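Local structure of C-domain type II peptide synthetase (Streptomyces globisporus, 4ZNM) at residues E61-A66 and R170-L175; E101-G106 and R138-R143; E119-V124 and V150-A155. The protein belongs to the condensation-domain family of peptide synthetases and is of the type II kind, generally a free-standing protein rather than one module of a longer chain. One frame throughout, in Å; residues are numbered along the deposited sequence. Where two conformers were deposited one is given.

How the contacts relate
Layers of helix on both faces of one mixed sheet are illustrated here by three contacts of a single condensation domain. Along the chain the segments run 61-66, 101-106, 119-124, 138-143, 150-155 and 170-175, so contact 1 encloses the other two, which interleave. Contact 2 pairs edge strand 101-104 with strand 137-143; contact 3 lays helix 110-125, the connection between those strands, over the next strand, 148-156. Their centres are about 9 Å apart. Contact 1 joins helices 60-73 and 162-180 on the other face, its centre about 15 Å from that of contact 2 and 17 Å from that of contact 3. The sheet is thus sandwiched between helices.

Contact 1 of 3, residues E61-A66 and R170-L175; sequences ETLREA and RDLLNL
Ala66 and Leu172 meet where the two helices come nearest each other through their side chains: the CD1 branch of Leu172 lies 3.6 Å from the carbonyl carbon of Ala66 and 3.7 Å from its CB. It packs against backbone as much as against a side chain. Leu172 CG is anti to the backbone N (chi1 171°), and the methyl beyond it reaches the neighbouring helix although the CB of Leu172 does not aim directly at it. Ala66 CB also lies 3.8 Å from Leu172 O, and 4.5 Å from Leu175 CB, so that this one small methyl touches both residues.

Leu63, one turn earlier, makes the second patch. Its CD1 lies 4.2 Å from Leu172 CG and equally far from Leu173 CD2, the side chains of Leu63 and Leu173 crossing obliquely. The CB of Leu173 points away from helix 60-73, yet its CD2 returns to meet Leu63.

This is helix-on-helix packing within one lobe of the condensation-domain fold, related to that of chloramphenicol acetyltransferase. The segment axes approach to 9.0 Å, their directions 131° apart. Tyr176 extends the apolar seam past Leu63 and Ala66, and Leu67 continues it beside Leu172.

Polar groups flank the seam. Arg170 grips Asp171 OD1 side-on with NE and NH2, the latter at 2.9 Å on the syn lone pair. Asp171 OD2 forms a salt bridge with Arg73 and a hydrogen bond with His74, tying helix 162-180 to the C-terminal end of helix 60-73 and the residue after it.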
ATOM      1  N   GLU A  61     -26.532  14.810   2.058  0.61 18.18           N
ATOM      2  CA  GLU A  61     -27.347  14.032   1.132  0.61 21.12           C
ATOM      3  C   GLU A  61     -26.732  14.004  -0.259  0.61 19.82           C
ATOM      4  O   GLU A  61     -26.800  12.997  -0.952  0.61 18.25           O
ATOM      5  CB  GLU A  61     -28.766  14.605   1.060  0.61 29.04           C
ATOM      6  CG  GLU A  61     -29.648  13.928   0.027  0.61 36.63           C
ATOM      7  CD  GLU A  61     -31.068  14.465   0.038  0.61 52.94           C
ATOM      8  OE1 GLU A  61     -31.802  14.210  -0.941  0.61 60.01           O
ATOM      9  OE2 GLU A  61     -31.444  15.141   1.020  0.61 51.42           O
ATOM     10  N   THR A  62     -26.139  15.121  -0.677  1.00 21.51           N
ATOM     11  CA  THR A  62     -25.527  15.191  -1.999  1.00 18.35           C
ATOM     12  C   THR A  62     -24.213  14.427  -2.006  1.00 20.78           C
ATOM     13  O   THR A  62     -23.868  13.818  -2.998  1.00 20.08           O
ATOM     14  CB  THR A  62     -25.308  16.655  -2.435  1.00 19.60           C
ATOM     15  OG1 THR A  62     -26.557  17.331  -2.406  1.00 25.92           O
ATOM     16  CG2 THR A  62     -24.752  16.756  -3.889  1.00 25.93           C
ATOM     17  N   LEU A  63     -23.497  14.432  -0.889  1.00 20.04           N
ATOM     18  CA  LEU A  63     -22.257  13.682  -0.802  1.00 18.89           C
ATOM     19  C   LEU A  63     -22.553  12.188  -0.892  1.00 23.82           C
ATOM     20  O   LEU A  63     -21.799  11.448  -1.525  1.00 22.11           O
ATOM     21  CB  LEU A  63     -21.487  14.002   0.485  1.00 19.60           C
ATOM     22  CG  LEU A  63     -20.140  13.311   0.589  1.00 23.05           C
ATOM     23  CD1 LEU A  63     -19.152  13.859  -0.438  1.00 27.62           C
ATOM     24  CD2 LEU A  63     -19.558  13.493   1.977  1.00 23.56           C
ATOM     25  N   ARG A  64     -23.670  11.758  -0.310  1.00 20.17           N
ATOM     26  CA  ARG A  64     -24.059  10.361  -0.354  1.00 20.02           C
ATOM     27  C   ARG A  64     -24.393   9.955  -1.782  1.00 22.68           C
ATOM     28  O   ARG A  64     -23.974   8.892  -2.263  1.00 19.15           O
ATOM     29  CB  ARG A  64     -25.229  10.113   0.561  1.00 18.42           C
ATOM     30  CG  ARG A  64     -25.737   8.710   0.521  1.00 19.35           C
ATOM     31  CD  ARG A  64     -26.736   8.494   1.653  1.00 17.96           C
ATOM     32  NE  ARG A  64     -27.981   9.162   1.399  1.00 18.76           N
ATOM     33  CZ  ARG A  64     -28.449  10.221   2.074  1.00 24.23           C
ATOM     34  NH1 ARG A  64     -29.604  10.758   1.728  1.00 19.94           N
ATOM     35  NH2 ARG A  64     -27.771  10.767   3.069  1.00 22.61           N
ATOM     36  N   GLU A  65     -25.146  10.794  -2.462  1.00 19.78           N
ATOM     37  CA  GLU A  65     -25.445  10.557  -3.875  1.00 22.42           C
ATOM     38  C   GLU A  65     -24.167  10.463  -4.704  1.00 24.36           C
ATOM     39  O   GLU A  65     -24.058   9.600  -5.567  1.00 21.69           O
ATOM     40  CB  GLU A  65     -26.332  11.663  -4.438  1.00 23.07           C
ATOM     41  CG  GLU A  65     -27.779  11.644  -3.979  1.00 49.46           C
ATOM     42  CD  GLU A  65     -28.545  12.930  -4.357  1.00 73.79           C
ATOM     43  OE1 GLU A  65     -27.902  13.963  -4.670  1.00 79.28           O
ATOM     44  OE2 GLU A  65     -29.793  12.899  -4.333  1.00 81.97           O
ATOM     45  N   ALA A  66     -23.207  11.342  -4.443  1.00 23.56           N
ATOM     46  CA  ALA A  66     -21.946  11.319  -5.162  1.00 22.44           C
ATOM     47  C   ALA A  66     -21.214   9.999  -4.947  1.00 18.89           C
ATOM     48  O   ALA A  66     -20.551   9.495  -5.836  1.00 23.46           O
ATOM     49  CB  ALA A  66     -21.073  12.501  -4.731  1.00 18.30           C
ATOM     50  N   ARG A 170     -10.805  11.989  -5.555  1.00 20.72           N
ATOM     51  CA  ARG A 170     -10.855  13.089  -6.522  1.00 19.19           C
ATOM     52  C   ARG A 170     -12.169  13.047  -7.271  1.00 21.24           C
ATOM     53  O   ARG A 170     -12.865  14.069  -7.404  1.00 20.65           O
ATOM     54  CB  ARG A 170      -9.697  13.059  -7.513  1.00 25.13           C
ATOM     55  CG  ARG A 170      -9.860  14.179  -8.556  1.00 30.86           C
ATOM     56  CD  ARG A 170      -9.272  13.889  -9.850  1.00 53.79           C
ATOM     57  NE  ARG A 170      -9.816  12.707 -10.504  1.00 57.01           N
ATOM     58  CZ  ARG A 170      -9.301  12.238 -11.633  1.00 49.06           C
ATOM     59  NH1 ARG A 170      -8.285  12.890 -12.173  1.00 52.38           N
ATOM     60  NH2 ARG A 170      -9.780  11.141 -12.226  1.00 35.21           N
ATOM     61  N   ASP A 171     -12.513  11.866  -7.759  1.00 18.98           N
ATOM     62  CA  ASP A 171     -13.747  11.684  -8.493  1.00 23.13           C
ATOM     63  C   ASP A 171     -14.948  12.042  -7.613  1.00 20.95           C
ATOM     64  O   ASP A 171     -15.879  12.691  -8.071  1.00 19.18           O
ATOM     65  CB  ASP A 171     -13.852  10.249  -8.966  1.00 20.69           C
ATOM     66  CG  ASP A 171     -12.891   9.920 -10.129  1.00 28.57           C
ATOM     67  OD1 ASP A 171     -12.073  10.791 -10.538  1.00 23.59           O
ATOM     68  OD2 ASP A 171     -12.978   8.773 -10.627  1.00 26.47           O
ATOM     69  N   LEU A 172     -14.931  11.574  -6.372  1.00 21.92           N
ATOM     70  CA  LEU A 172     -16.055  11.774  -5.452  1.00 22.01           C
ATOM     71  C   LEU A 172     -16.345  13.241  -5.227  1.00 20.72           C
ATOM     72  O   LEU A 172     -17.484  13.680  -5.334  1.00 23.59           O
ATOM     73  CB  LEU A 172     -15.776  11.124  -4.108  1.00 19.32           C
ATOM     74  CG  LEU A 172     -16.769  11.453  -2.998  1.00 22.46           C
ATOM     75  CD1 LEU A 172     -18.097  10.809  -3.348  1.00 24.31           C
ATOM     76  CD2 LEU A 172     -16.250  10.989  -1.661  1.00 25.81           C
ATOM     77  N   LEU A 173     -15.301  13.997  -4.896  1.00 21.94           N
ATOM     78  CA  LEU A 173     -15.485  15.407  -4.588  1.00 22.47           C
ATOM     79  C   LEU A 173     -15.788  16.236  -5.839  1.00 22.55           C
ATOM     80  O   LEU A 173     -16.491  17.250  -5.760  1.00 20.42           O
ATOM     81  CB  LEU A 173     -14.258  15.919  -3.832  1.00 21.25           C
ATOM     82  CG  LEU A 173     -14.146  15.152  -2.477  1.00 27.42           C
ATOM     83  CD1 LEU A 173     -13.001  15.693  -1.691  1.00 34.47           C
ATOM     84  CD2 LEU A 173     -15.393  15.283  -1.623  1.00 33.02           C
ATOM     85  N   ASN A 174     -15.321  15.781  -6.992  1.00 20.98           N
ATOM     86  CA  ASN A 174     -15.684  16.421  -8.268  1.00 22.76           C
ATOM     87  C   ASN A 174     -17.158  16.177  -8.602  1.00 23.65           C
ATOM     88  O   ASN A 174     -17.886  17.098  -8.938  1.00 24.17           O
ATOM     89  CB  ASN A 174     -14.788  15.883  -9.379  1.00 21.61           C
ATOM     90  CG  ASN A 174     -15.162  16.397 -10.752  1.00 23.93           C
ATOM     91  OD1 ASN A 174     -16.186  16.020 -11.323  1.00 29.11           O
ATOM     92  ND2 ASN A 174     -14.300  17.232 -11.310  1.00 26.28           N
ATOM     93  N   LEU A 175     -17.601  14.922  -8.500  1.00 21.70           N
ATOM     94  CA  LEU A 175     -18.998  14.597  -8.796  1.00 18.27           C
ATOM     95  C   LEU A 175     -19.943  15.315  -7.791  1.00 20.42           C
ATOM     96  O   LEU A 175     -21.035  15.752  -8.152  1.00 18.82           O
ATOM     97  CB  LEU A 175     -19.215  13.077  -8.753  1.00 21.65           C
ATOM     98  CG  LEU A 175     -18.469  12.344  -9.887  1.00 22.92           C
ATOM     99  CD1 LEU A 175     -18.477  10.878  -9.646  1.00 25.92           C
ATOM    100  CD2 LEU A 175     -19.065  12.665 -11.298  1.00 29.89           C
TER

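Contact 2 of 3, residues E101-G106 and R138-R143; sequences EVRDLG and RAVLGR
Arg143 O receives the amide of Leu105, N to O 2.9 Å, the donor tilted 32° from the carbonyl plane. A water 3.1 Å from Arg143 O can also donate to it, and the same water accepts from Gly106 N, so the carbonyl is shared where the 101-106 segment leaves the sheet. Before that turn the pairing is regular: Leu141 N binds Glu101 O at 2.8 Å, and Arg103 N and Arg143 N continue the ladder.

The strands run parallel, as expected of a beta-alpha-beta crossover: helix 110-125 connects edge strand 101-104 to strand 137-143. On the face turned to helix 110-125, Glu101 and Val140 lie side by side, OE1 3.7 Å from CG2 of Val140. Arg103, its chain extended from CG to NE, crosses Val140 obliquely. Its NE binds Glu101 OE2 at 3.0 Å from above the carboxylate plane, 61° out of it, while NH1 pairs with Glu123 of the helix. Further along this face, Leu105 CG and CD1 lie against the bare CA of Gly142, CG at 3.7 Å.

On the opposite face Val102 CG1 touches Arg143 CD at 4.0 Å. The Arg143 guanidinium continues to a salt bridge with Glu60 of helix 60-73.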
ATOM      1  N   GLU A 101     -22.298   7.142   6.375  1.00 17.47           N
ATOM      2  CA  GLU A 101     -22.437   7.296   7.815  1.00 21.16           C
ATOM      3  C   GLU A 101     -21.835   8.651   8.224  1.00 19.58           C
ATOM      4  O   GLU A 101     -20.750   9.004   7.768  1.00 21.93           O
ATOM      5  CB  GLU A 101     -21.752   6.166   8.574  1.00 21.84           C
ATOM      6  CG  GLU A 101     -21.840   6.377  10.089  1.00 30.78           C
ATOM      7  CD  GLU A 101     -21.066   5.296  10.879  1.00 41.59           C
ATOM      8  OE1 GLU A 101     -20.491   4.384  10.233  1.00 41.08           O
ATOM      9  OE2 GLU A 101     -21.042   5.379  12.136  1.00 45.01           O
ATOM     10  N   VAL A 102     -22.540   9.388   9.084  1.00 18.50           N
ATOM     11  CA  VAL A 102     -22.038  10.670   9.583  1.00 20.09           C
ATOM     12  C   VAL A 102     -21.971  10.640  11.103  1.00 20.10           C
ATOM     13  O   VAL A 102     -22.872  10.126  11.760  1.00 22.92           O
ATOM     14  CB  VAL A 102     -22.913  11.855   9.122  1.00 22.06           C
ATOM     15  CG1 VAL A 102     -22.265  13.188   9.514  1.00 18.17           C
ATOM     16  CG2 VAL A 102     -23.101  11.838   7.612  1.00 21.82           C
ATOM     17  N   ARG A 103     -20.914  11.237  11.657  1.00 19.07           N
ATOM     18  CA  ARG A 103     -20.780  11.354  13.084  1.00 19.92           C
ATOM     19  C   ARG A 103     -20.460  12.788  13.440  1.00 20.11           C
ATOM     20  O   ARG A 103     -19.734  13.485  12.711  1.00 21.93           O
ATOM     21  CB  ARG A 103     -19.693  10.478  13.620  1.00 20.91           C
ATOM     22  CG  ARG A 103     -19.881   9.053  13.280  1.00 25.57           C
ATOM     23  CD  ARG A 103     -18.862   8.288  13.975  1.00 34.07           C
ATOM     24  NE  ARG A 103     -18.857   6.943  13.470  1.00 32.20           N
ATOM     25  CZ  ARG A 103     -18.102   5.989  13.975  1.00 38.58           C
ATOM     26  NH1 ARG A 103     -17.338   6.259  15.045  1.00 36.31           N
ATOM     27  NH2 ARG A 103     -18.147   4.782  13.423  1.00 32.84           N
ATOM     28  N   ASP A 104     -20.989  13.209  14.573  1.00 20.47           N
ATOM     29  CA  ASP A 104     -20.701  14.539  15.100  1.00 23.07           C
ATOM     30  C   ASP A 104     -19.492  14.366  16.049  1.00 28.10           C
ATOM     31  O   ASP A 104     -19.647  13.898  17.175  1.00 30.83           O
ATOM     32  CB  ASP A 104     -21.923  15.105  15.818  1.00 31.92           C
ATOM     33  CG  ASP A 104     -23.104  15.445  14.861  1.00 36.47           C
ATOM     34  OD1 ASP A 104     -22.881  15.708  13.643  1.00 33.23           O
ATOM     35  OD2 ASP A 104     -24.270  15.474  15.348  1.00 40.18           O
ATOM     36  N   LEU A 105     -18.292  14.679  15.579  1.00 22.12           N
ATOM     37  CA  LEU A 105     -17.051  14.494  16.382  1.00 26.48           C
ATOM     38  C   LEU A 105     -16.831  15.576  17.462  1.00 31.22           C
ATOM     39  O   LEU A 105     -16.076  15.378  18.409  1.00 35.46           O
ATOM     40  CB  LEU A 105     -15.832  14.463  15.476  1.00 24.05           C
ATOM     41  CG  LEU A 105     -15.762  13.328  14.456  1.00 28.46           C
ATOM     42  CD1 LEU A 105     -14.376  13.352  13.809  1.00 27.27           C
ATOM     43  CD2 LEU A 105     -16.016  11.973  15.092  1.00 29.46           C
ATOM     44  N   GLY A 106     -17.479  16.719  17.307  1.00 25.48           N
ATOM     45  CA  GLY A 106     -17.466  17.734  18.333  1.00 32.08           C
ATOM     46  C   GLY A 106     -16.767  18.998  17.891  1.00 30.62           C
ATOM     47  O   GLY A 106     -15.810  18.960  17.143  1.00 23.40           O
ATOM     48  N   ARG A 138     -16.972   1.919   1.508  1.00 19.21           N
ATOM     49  CA  ARG A 138     -17.820   2.646   2.446  1.00 20.31           C
ATOM     50  C   ARG A 138     -17.198   3.979   2.804  1.00 24.29           C
ATOM     51  O   ARG A 138     -15.989   4.165   2.657  1.00 18.05           O
ATOM     52  CB  ARG A 138     -18.033   1.876   3.728  1.00 24.19           C
ATOM     53  CG  ARG A 138     -18.859   0.637   3.569  1.00 31.18           C
ATOM     54  CD  ARG A 138     -19.347   0.099   4.922  1.00 30.24           C
ATOM     55  NE  ARG A 138     -18.307  -0.620   5.665  1.00 37.95           N
ATOM     56  CZ  ARG A 138     -17.577  -0.111   6.656  1.00 38.89           C
ATOM     57  NH1 ARG A 138     -16.677  -0.895   7.267  1.00 31.90           N
ATOM     58  NH2 ARG A 138     -17.751   1.164   7.047  1.00 42.60           N
ATOM     59  N   ALA A 139     -18.024   4.870   3.338  1.00 27.50           N
ATOM     60  CA  ALA A 139     -17.559   6.178   3.770  1.00 23.30           C
ATOM     61  C   ALA A 139     -18.152   6.555   5.108  1.00 19.81           C
ATOM     62  O   ALA A 139     -19.348   6.321   5.385  1.00 20.96           O
ATOM     63  CB  ALA A 139     -17.917   7.217   2.756  1.00 21.81           C
ATOM     64  N   VAL A 140     -17.312   7.171   5.918  1.00 19.46           N
ATOM     65  CA  VAL A 140     -17.718   7.694   7.201  1.00 18.25           C
ATOM     66  C   VAL A 140     -17.255   9.169   7.239  1.00 20.29           C
ATOM     67  O   VAL A 140     -16.077   9.463   7.088  1.00 20.11           O
ATOM     68  CB  VAL A 140     -17.120   6.884   8.350  1.00 21.54           C
ATOM     69  CG1 VAL A 140     -17.553   7.443   9.676  1.00 23.33           C
ATOM     70  CG2 VAL A 140     -17.521   5.416   8.229  1.00 25.83           C
ATOM     71  N   LEU A 141     -18.199  10.076   7.446  1.00 17.18           N
ATOM     72  CA  LEU A 141     -17.891  11.493   7.570  1.00 19.52           C
ATOM     73  C   LEU A 141     -17.979  11.936   9.032  1.00 19.15           C
ATOM     74  O   LEU A 141     -19.046  11.850   9.651  1.00 21.85           O
ATOM     75  CB  LEU A 141     -18.852  12.294   6.695  1.00 21.37           C
ATOM     76  CG  LEU A 141     -18.605  13.808   6.721  1.00 25.39           C
ATOM     77  CD1 LEU A 141     -17.332  14.169   5.975  1.00 22.55           C
ATOM     78  CD2 LEU A 141     -19.798  14.505   6.137  1.00 23.04           C
ATOM     79  N   GLY A 142     -16.842  12.348   9.595  1.00 19.04           N
ATOM     80  CA  GLY A 142     -16.824  12.912  10.931  1.00 21.75           C
ATOM     81  C   GLY A 142     -16.804  14.431  10.900  1.00 19.84           C
ATOM     82  O   GLY A 142     -15.828  15.021  10.469  1.00 17.84           O
ATOM     83  N   ARG A 143     -17.869  15.078  11.352  1.00 18.68           N
ATOM     84  CA  ARG A 143     -17.933  16.553  11.255  1.00 18.90           C
ATOM     85  C   ARG A 143     -17.606  17.169  12.571  1.00 19.77           C
ATOM     86  O   ARG A 143     -18.139  16.772  13.589  1.00 24.99           O
ATOM     87  CB  ARG A 143     -19.302  16.997  10.799  1.00 18.85           C
ATOM     88  CG  ARG A 143     -19.745  16.322   9.503  1.00 21.49           C
ATOM     89  CD  ARG A 143     -21.002  16.961   8.951  1.00 21.02           C
ATOM     90  NE  ARG A 143     -20.711  18.252   8.375  1.00 28.11           N
ATOM     91  CZ  ARG A 143     -21.601  19.022   7.754  1.00 28.77           C
ATOM     92  NH1 ARG A 143     -22.863  18.624   7.608  1.00 24.89           N
ATOM     93  NH2 ARG A 143     -21.226  20.196   7.282  1.00 26.42           N
TER
HETATM   94  O   HOH W   1     -21.393  17.928  13.728  1.00 34.35           O
HETATM   95  O   HOH W   2     -19.556  18.242  15.911  1.00 32.26           O

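Contact 3 of 3, residues E119-V124 and V150-A155; sequences ELLNEV and VLVLIA
Val152 stands at the centre of this contact and divides its two methyls among three residues of the helix. Its CG1 meets Val124 CG1 at 3.8 Å, the side chains reaching toward each other tip to tip. Leu121 crosses Val152 at about a right angle, bringing its CD1 to 4.0 Å from the same CG1. The other branch, CG2 of Val152, serves Leu120 and lies 4.0 Å from its CG. With Val152 CG1 anti to the backbone N (chi1 -178°), one methyl goes to Val124 and Leu121 and the other to Leu120.

Val124 also engages the next inward-facing residue of the strand. It and Ile154 slide past each other in opposite directions, Val124 CG1 lying 4.0 Å from Ile154 CB, while Ile154 CD1 lies 3.9 Å from Val124 O.

A second shell sets these groups in place: Val140, on the adjoining strand 137-143, touches both Leu120 and Val124, and Val49, on the neighbouring strand of the other flank, 47-55, touches Leu121 and Ile154. The helix is tied from its own far side, where Asn122 binds Arg396 through OD1 and Gln400 through its carbonyl. The segment axes lie 9.0 Å apart and only 19° from parallel, the helix running with the strand. On the reverse face of the strand, Leu151 and Leu153 pack against helix 162-180.

No hydrogen bond joins helix and strand here: the interface is buried and its contacts are almost wholly between hydrocarbon groups, so the fit of branched aliphatic side chains probably governs this interface, while polar bonds hold the helix from outside it.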
ATOM      1  N   GLU A 119      -8.280   9.006  15.365  1.00 27.91           N
ATOM      2  CA  GLU A 119      -9.089   8.008  16.042  1.00 28.03           C
ATOM      3  C   GLU A 119     -10.225   7.492  15.167  1.00 21.61           C
ATOM      4  O   GLU A 119     -10.506   6.305  15.158  1.00 23.84           O
ATOM      5  CB  GLU A 119      -9.650   8.579  17.335  1.00 31.97           C
ATOM      6  CG  GLU A 119      -8.560   8.774  18.382  1.00 46.19           C
ATOM      7  CD  GLU A 119      -8.994   9.606  19.586  1.00 69.89           C
ATOM      8  OE1 GLU A 119      -8.135   9.828  20.469  1.00 79.18           O
ATOM      9  OE2 GLU A 119     -10.171  10.038  19.653  1.00 73.17           O
ATOM     10  N   LEU A 120     -10.876   8.362  14.417  1.00 24.98           N
ATOM     11  CA  LEU A 120     -11.915   7.889  13.533  1.00 23.94           C
ATOM     12  C   LEU A 120     -11.287   6.988  12.478  1.00 19.83           C
ATOM     13  O   LEU A 120     -11.780   5.889  12.215  1.00 22.76           O
ATOM     14  CB  LEU A 120     -12.660   9.060  12.891  1.00 23.44           C
ATOM     15  CG  LEU A 120     -13.811   8.654  11.978  1.00 25.54           C
ATOM     16  CD1 LEU A 120     -14.846   7.796  12.754  1.00 29.01           C
ATOM     17  CD2 LEU A 120     -14.464   9.870  11.362  1.00 27.65           C
ATOM     18  N   LEU A 121     -10.187   7.436  11.883  1.00 23.15           N
ATOM     19  CA  LEU A 121      -9.522   6.616  10.856  1.00 21.97           C
ATOM     20  C   LEU A 121      -9.221   5.201  11.410  1.00 19.53           C
ATOM     21  O   LEU A 121      -9.524   4.171  10.781  1.00 21.18           O
ATOM     22  CB  LEU A 121      -8.253   7.328  10.371  1.00 24.97           C
ATOM     23  CG  LEU A 121      -7.375   6.591   9.365  1.00 28.54           C
ATOM     24  CD1 LEU A 121      -8.167   6.172   8.149  1.00 33.27           C
ATOM     25  CD2 LEU A 121      -6.201   7.447   8.945  1.00 30.17           C
ATOM     26  N   ASN A 122      -8.668   5.141  12.609  1.00 26.54           N
ATOM     27  CA  ASN A 122      -8.253   3.865  13.168  1.00 22.31           C
ATOM     28  C   ASN A 122      -9.437   2.987  13.465  1.00 26.07           C
ATOM     29  O   ASN A 122      -9.382   1.770  13.273  1.00 25.14           O
ATOM     30  CB  ASN A 122      -7.468   4.069  14.457  1.00 28.96           C
ATOM     31  CG  ASN A 122      -5.987   4.108  14.221  1.00 39.22           C
ATOM     32  OD1 ASN A 122      -5.535   4.401  13.116  1.00 43.79           O
ATOM     33  ND2 ASN A 122      -5.222   3.810  15.249  1.00 41.48           N
ATOM     34  N   GLU A 123     -10.507   3.606  13.953  1.00 22.62           N
ATOM     35  CA  GLU A 123     -11.707   2.847  14.285  1.00 28.96           C
ATOM     36  C   GLU A 123     -12.275   2.243  13.013  1.00 20.26           C
ATOM     37  O   GLU A 123     -12.631   1.072  12.985  1.00 26.85           O
ATOM     38  CB  GLU A 123     -12.764   3.728  14.972  1.00 33.55           C
ATOM     39  CG  GLU A 123     -14.002   2.921  15.336  1.00 42.63           C
ATOM     40  CD  GLU A 123     -15.166   3.782  15.749  1.00 50.95           C
ATOM     41  OE1 GLU A 123     -14.930   4.916  16.215  1.00 40.71           O
ATOM     42  OE2 GLU A 123     -16.319   3.319  15.608  1.00 57.77           O
ATOM     43  N   VAL A 124     -12.354   3.026  11.945  1.00 24.03           N
ATOM     44  CA  VAL A 124     -12.887   2.493  10.688  1.00 19.95           C
ATOM     45  C   VAL A 124     -11.996   1.341  10.214  1.00 21.87           C
ATOM     46  O   VAL A 124     -12.495   0.308   9.826  1.00 19.84           O
ATOM     47  CB  VAL A 124     -13.011   3.586   9.609  1.00 17.60           C
ATOM     48  CG1 VAL A 124     -13.270   2.975   8.230  1.00 20.32           C
ATOM     49  CG2 VAL A 124     -14.111   4.549   9.995  1.00 18.35           C
ATOM     50  N   VAL A 150     -13.678  15.404   8.748  1.00 20.31           N
ATOM     51  CA  VAL A 150     -12.773  14.375   8.271  1.00 17.42           C
ATOM     52  C   VAL A 150     -13.593  13.311   7.519  1.00 20.83           C
ATOM     53  O   VAL A 150     -14.545  12.778   8.065  1.00 21.91           O
ATOM     54  CB  VAL A 150     -12.003  13.735   9.444  1.00 26.09           C
ATOM     55  CG1 VAL A 150     -11.111  12.560   8.942  1.00 27.72           C
ATOM     56  CG2 VAL A 150     -11.166  14.763  10.119  1.00 29.49           C
ATOM     57  N   LEU A 151     -13.230  13.034   6.273  1.00 17.60           N
ATOM     58  CA  LEU A 151     -13.897  12.016   5.491  1.00 18.28           C
ATOM     59  C   LEU A 151     -13.017  10.770   5.451  1.00 21.29           C
ATOM     60  O   LEU A 151     -11.865  10.853   4.994  1.00 22.72           O
ATOM     61  CB  LEU A 151     -14.149  12.509   4.075  1.00 15.78           C
ATOM     62  CG  LEU A 151     -14.804  11.447   3.174  1.00 19.69           C
ATOM     63  CD1 LEU A 151     -16.158  10.944   3.708  1.00 23.95           C
ATOM     64  CD2 LEU A 151     -14.913  11.953   1.759  1.00 32.01           C
ATOM     65  N   VAL A 152     -13.541   9.643   5.927  1.00 20.42           N
ATOM     66  CA  VAL A 152     -12.814   8.368   5.875  1.00 17.24           C
ATOM     67  C   VAL A 152     -13.426   7.441   4.841  1.00 19.14           C
ATOM     68  O   VAL A 152     -14.609   7.142   4.875  1.00 19.50           O
ATOM     69  CB  VAL A 152     -12.793   7.638   7.220  1.00 22.12           C
ATOM     70  CG1 VAL A 152     -11.982   6.331   7.124  1.00 23.75           C
ATOM     71  CG2 VAL A 152     -12.236   8.547   8.314  1.00 19.68           C
ATOM     72  N   LEU A 153     -12.596   6.994   3.912  1.00 21.80           N
ATOM     73  CA  LEU A 153     -13.002   5.964   2.988  1.00 19.88           C
ATOM     74  C   LEU A 153     -12.318   4.628   3.278  1.00 23.93           C
ATOM     75  O   LEU A 153     -11.131   4.553   3.658  1.00 20.79           O
ATOM     76  CB  LEU A 153     -12.698   6.404   1.566  1.00 20.39           C
ATOM     77  CG  LEU A 153     -13.260   7.766   1.150  1.00 21.93           C
ATOM     78  CD1 LEU A 153     -12.904   8.007  -0.338  1.00 22.20           C
ATOM     79  CD2 LEU A 153     -14.772   7.826   1.396  1.00 23.99           C
ATOM     80  N   ILE A 154     -13.072   3.569   3.068  1.00 17.50           N
ATOM     81  CA  ILE A 154     -12.542   2.228   3.187  1.00 19.00           C
ATOM     82  C   ILE A 154     -13.007   1.402   2.014  1.00 19.08           C
ATOM     83  O   ILE A 154     -14.159   1.458   1.608  1.00 20.96           O
ATOM     84  CB  ILE A 154     -12.952   1.594   4.500  1.00 21.85           C
ATOM     85  CG1 ILE A 154     -12.359   0.192   4.598  1.00 24.21           C
ATOM     86  CG2 ILE A 154     -14.443   1.603   4.636  1.00 23.01           C
ATOM     87  CD1 ILE A 154     -12.561  -0.427   5.963  1.00 21.88           C
ATOM     88  N   ALA A 155     -12.071   0.648   1.460  1.00 17.12           N
ATOM     89  CA  ALA A 155     -12.331  -0.149   0.279  1.00 22.80           C
ATOM     90  C   ALA A 155     -11.593  -1.460   0.393  1.00 19.55           C
ATOM     91  O   ALA A 155     -10.503  -1.526   0.971  1.00 16.81           O
ATOM     92  CB  ALA A 155     -11.875   0.593  -0.958  1.00 23.26           C
TER